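Local atomic coordinates of packaging enzyme P4 (Pseudomonas phage phi6, PDB entry 4BLO), a protein that hydrolyses nucleoside triphosphates as a hexameric RecA-like ATPase and probably acts as the motor that packages viral RNA into the phage procapsid. Residues Ile41-Ala46 against Val68-Thr73. Residues are numbered along the deposited sequence; the frame is centred on the assembly and turned at random.
Sequences IKTYIA and VLLKDT
Tyr44, on helix 38-54, meets Leu69 and Leu70 in a small, partly buried apolar contact beside helix 167-179 of the P4 ATPase, where the short helix 66-69 ends and the chain runs on as a loop. It illustrates how a chain can be packed against a helix mainly by leucine methyls set against one aromatic ring and a threonine methyl. Both leucines bring CD1 to the ring, Leu69 further out and Leu70 nearer the root. Leu69 brings CD1 to the ring carbon CE1 of Tyr44 at 3.8 Å, approaching obliquely. Leu70, its side chain crossing that of Tyr44 at about a right angle, divides its two methyls between the root of the ring and the helix backbone: its CD1 lies 4.0 Å from Tyr44 CD1, while its CD2 is 3.7 Å from Tyr44 N. That second methyl also touches Thr43, whose CG2 is 3.8 Å from Leu70 CD2. Because CG2 of Thr43 stands anti to its own amide nitrogen, the methyl faces the leucine, and OG1 bonds to the carbonyl of Val39 one turn earlier.

With CG of Tyr44 anti to the backbone N (chi1 178°), the ring leaves helix 38-54 in the direction of the residues that precede helix 66-69. There its hydroxyl is hydrogen-bonded to the carbonyl of Ile64, so the aromatic spans from helix 38-54 to the residues leading into the short helix, with methyls of Leu69 and Leu70 against its CE1 and CD1 atoms. Ile172 and Val173 of helix 167-179 also touch the tyrosine, and Leu69 packs further on Ala47 and Val48. Leu70, buried, is the first residue after helix 66-69 to leave helical geometry. Together these contacts are plain apolar packing of the end of a short helix and the loop after it against a longer helix, within a RecA-like P-loop ATPase.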
loop_
_atom_site.group_PDB
_atom_site.type_symbol
_atom_site.label_atom_id
_atom_site.label_comp_id
_atom_site.label_asym_id
_atom_site.label_seq_id
_atom_site.Cartn_x
_atom_site.Cartn_y
_atom_site.Cartn_z
ATOM N N ILE L 41 -22.616 23.863 18.335
ATOM C CA ILE L 41 -21.692 24.705 19.119
ATOM C C ILE L 41 -22.508 25.766 19.878
ATOM O O ILE L 41 -22.283 25.962 21.081
ATOM C CB ILE L 41 -20.559 25.329 18.251
ATOM C CG1 ILE L 41 -19.779 24.242 17.465
ATOM C CG2 ILE L 41 -19.597 26.143 19.110
ATOM C CD1 ILE L 41 -19.327 24.657 16.116
ATOM N N LYS L 42 -23.483 26.405 19.187
ATOM C CA LYS L 42 -24.374 27.412 19.786
ATOM C C LYS L 42 -25.175 26.800 20.948
ATOM O O LYS L 42 -25.241 27.390 22.027
ATOM C CB LYS L 42 -25.336 28.006 18.740
ATOM C CG LYS L 42 -24.679 28.860 17.658
ATOM C CD LYS L 42 -25.686 29.743 16.904
ATOM C CE LYS L 42 -26.606 28.975 15.977
ATOM N NZ LYS L 42 -27.550 29.880 15.276
ATOM N N THR L 43 -25.734 25.594 20.721
ATOM C CA THR L 43 -26.521 24.827 21.689
ATOM C C THR L 43 -25.667 24.514 22.923
ATOM O O THR L 43 -26.161 24.621 24.049
ATOM C CB THR L 43 -27.081 23.551 21.030
ATOM O OG1 THR L 43 -27.677 23.889 19.772
ATOM C CG2 THR L 43 -28.111 22.850 21.907
ATOM N N TYR L 44 -24.380 24.162 22.705
ATOM C CA TYR L 44 -23.420 23.875 23.773
ATOM C C TYR L 44 -23.185 25.130 24.618
ATOM O O TYR L 44 -23.266 25.035 25.838
ATOM C CB TYR L 44 -22.096 23.344 23.199
ATOM C CG TYR L 44 -21.031 23.075 24.242
ATOM C CD1 TYR L 44 -21.085 21.940 25.048
ATOM C CD2 TYR L 44 -19.937 23.926 24.385
ATOM C CE1 TYR L 44 -20.108 21.688 26.011
ATOM C CE2 TYR L 44 -18.946 23.680 25.340
ATOM C CZ TYR L 44 -19.037 22.560 26.153
ATOM O OH TYR L 44 -18.061 22.304 27.092
ATOM N N ILE L 45 -22.935 26.300 23.972
ATOM C CA ILE L 45 -22.701 27.586 24.649
ATOM C C ILE L 45 -23.896 27.905 25.572
ATOM O O ILE L 45 -23.684 28.175 26.758
ATOM C CB ILE L 45 -22.403 28.738 23.639
ATOM C CG1 ILE L 45 -21.046 28.515 22.932
ATOM C CG2 ILE L 45 -22.438 30.119 24.329
ATOM C CD1 ILE L 45 -20.874 29.239 21.601
ATOM N N ALA L 46 -25.139 27.803 25.040
ATOM C CA ALA L 46 -26.391 28.034 25.774
ATOM C C ALA L 46 -26.517 27.120 27.013
ATOM O O ALA L 46 -26.910 27.589 28.080
ATOM C CB ALA L 46 -27.576 27.823 24.847
ATOM N N VAL L 68 -22.700 15.003 28.320
ATOM C CA VAL L 68 -23.595 15.235 29.445
ATOM C C VAL L 68 -24.603 16.358 29.107
ATOM O O VAL L 68 -25.794 16.219 29.425
ATOM C CB VAL L 68 -22.745 15.534 30.719
ATOM C CG1 VAL L 68 -23.449 16.466 31.699
ATOM C CG2 VAL L 68 -22.323 14.240 31.407
ATOM N N LEU L 69 -24.127 17.451 28.456
ATOM C CA LEU L 69 -24.947 18.630 28.140
ATOM C C LEU L 69 -25.793 18.490 26.867
ATOM O O LEU L 69 -26.891 19.050 26.827
ATOM C CB LEU L 69 -24.085 19.898 28.029
ATOM C CG LEU L 69 -23.296 20.329 29.275
ATOM C CD1 LEU L 69 -22.429 21.498 28.966
ATOM C CD2 LEU L 69 -24.208 20.697 30.439
ATOM N N LEU L 70 -25.299 17.777 25.832
ATOM C CA LEU L 70 -26.017 17.631 24.551
ATOM C C LEU L 70 -26.525 16.207 24.325
ATOM O O LEU L 70 -25.830 15.257 24.698
ATOM C CB LEU L 70 -25.109 18.043 23.375
ATOM C CG LEU L 70 -24.384 19.388 23.485
ATOM C CD1 LEU L 70 -23.098 19.370 22.688
ATOM C CD2 LEU L 70 -25.279 20.546 23.066
ATOM N N LYS L 71 -27.719 16.055 23.697
ATOM C CA LYS L 71 -28.297 14.731 23.398
ATOM C C LYS L 71 -27.471 14.014 22.315
ATOM O O LYS L 71 -27.269 12.797 22.397
ATOM C CB LYS L 71 -29.775 14.828 22.995
ATOM C CG LYS L 71 -30.722 14.706 24.192
ATOM C CD LYS L 71 -32.028 14.006 23.816
ATOM C CE LYS L 71 -32.949 13.817 25.000
ATOM N NZ LYS L 71 -34.217 13.134 24.622
ATOM N N ASP L 72 -26.962 14.788 21.338
ATOM C CA ASP L 72 -26.066 14.315 20.286
ATOM C C ASP L 72 -24.863 15.264 20.167
ATOM O O ASP L 72 -25.023 16.486 20.102
ATOM C CB ASP L 72 -26.793 14.135 18.943
ATOM C CG ASP L 72 -25.932 13.530 17.838
ATOM O OD1 ASP L 72 -25.229 12.540 18.112
ATOM O OD2 ASP L 72 -25.994 14.032 16.685
ATOM N N THR L 73 -23.662 14.672 20.164
ATOM C CA THR L 73 -22.354 15.326 20.131
ATOM C C THR L 73 -21.766 15.481 18.693
ATOM O O THR L 73 -20.647 15.961 18.552
ATOM C CB THR L 73 -21.374 14.517 21.018
ATOM O OG1 THR L 73 -21.404 13.147 20.612
ATOM C CG2 THR L 73 -21.697 14.603 22.513
#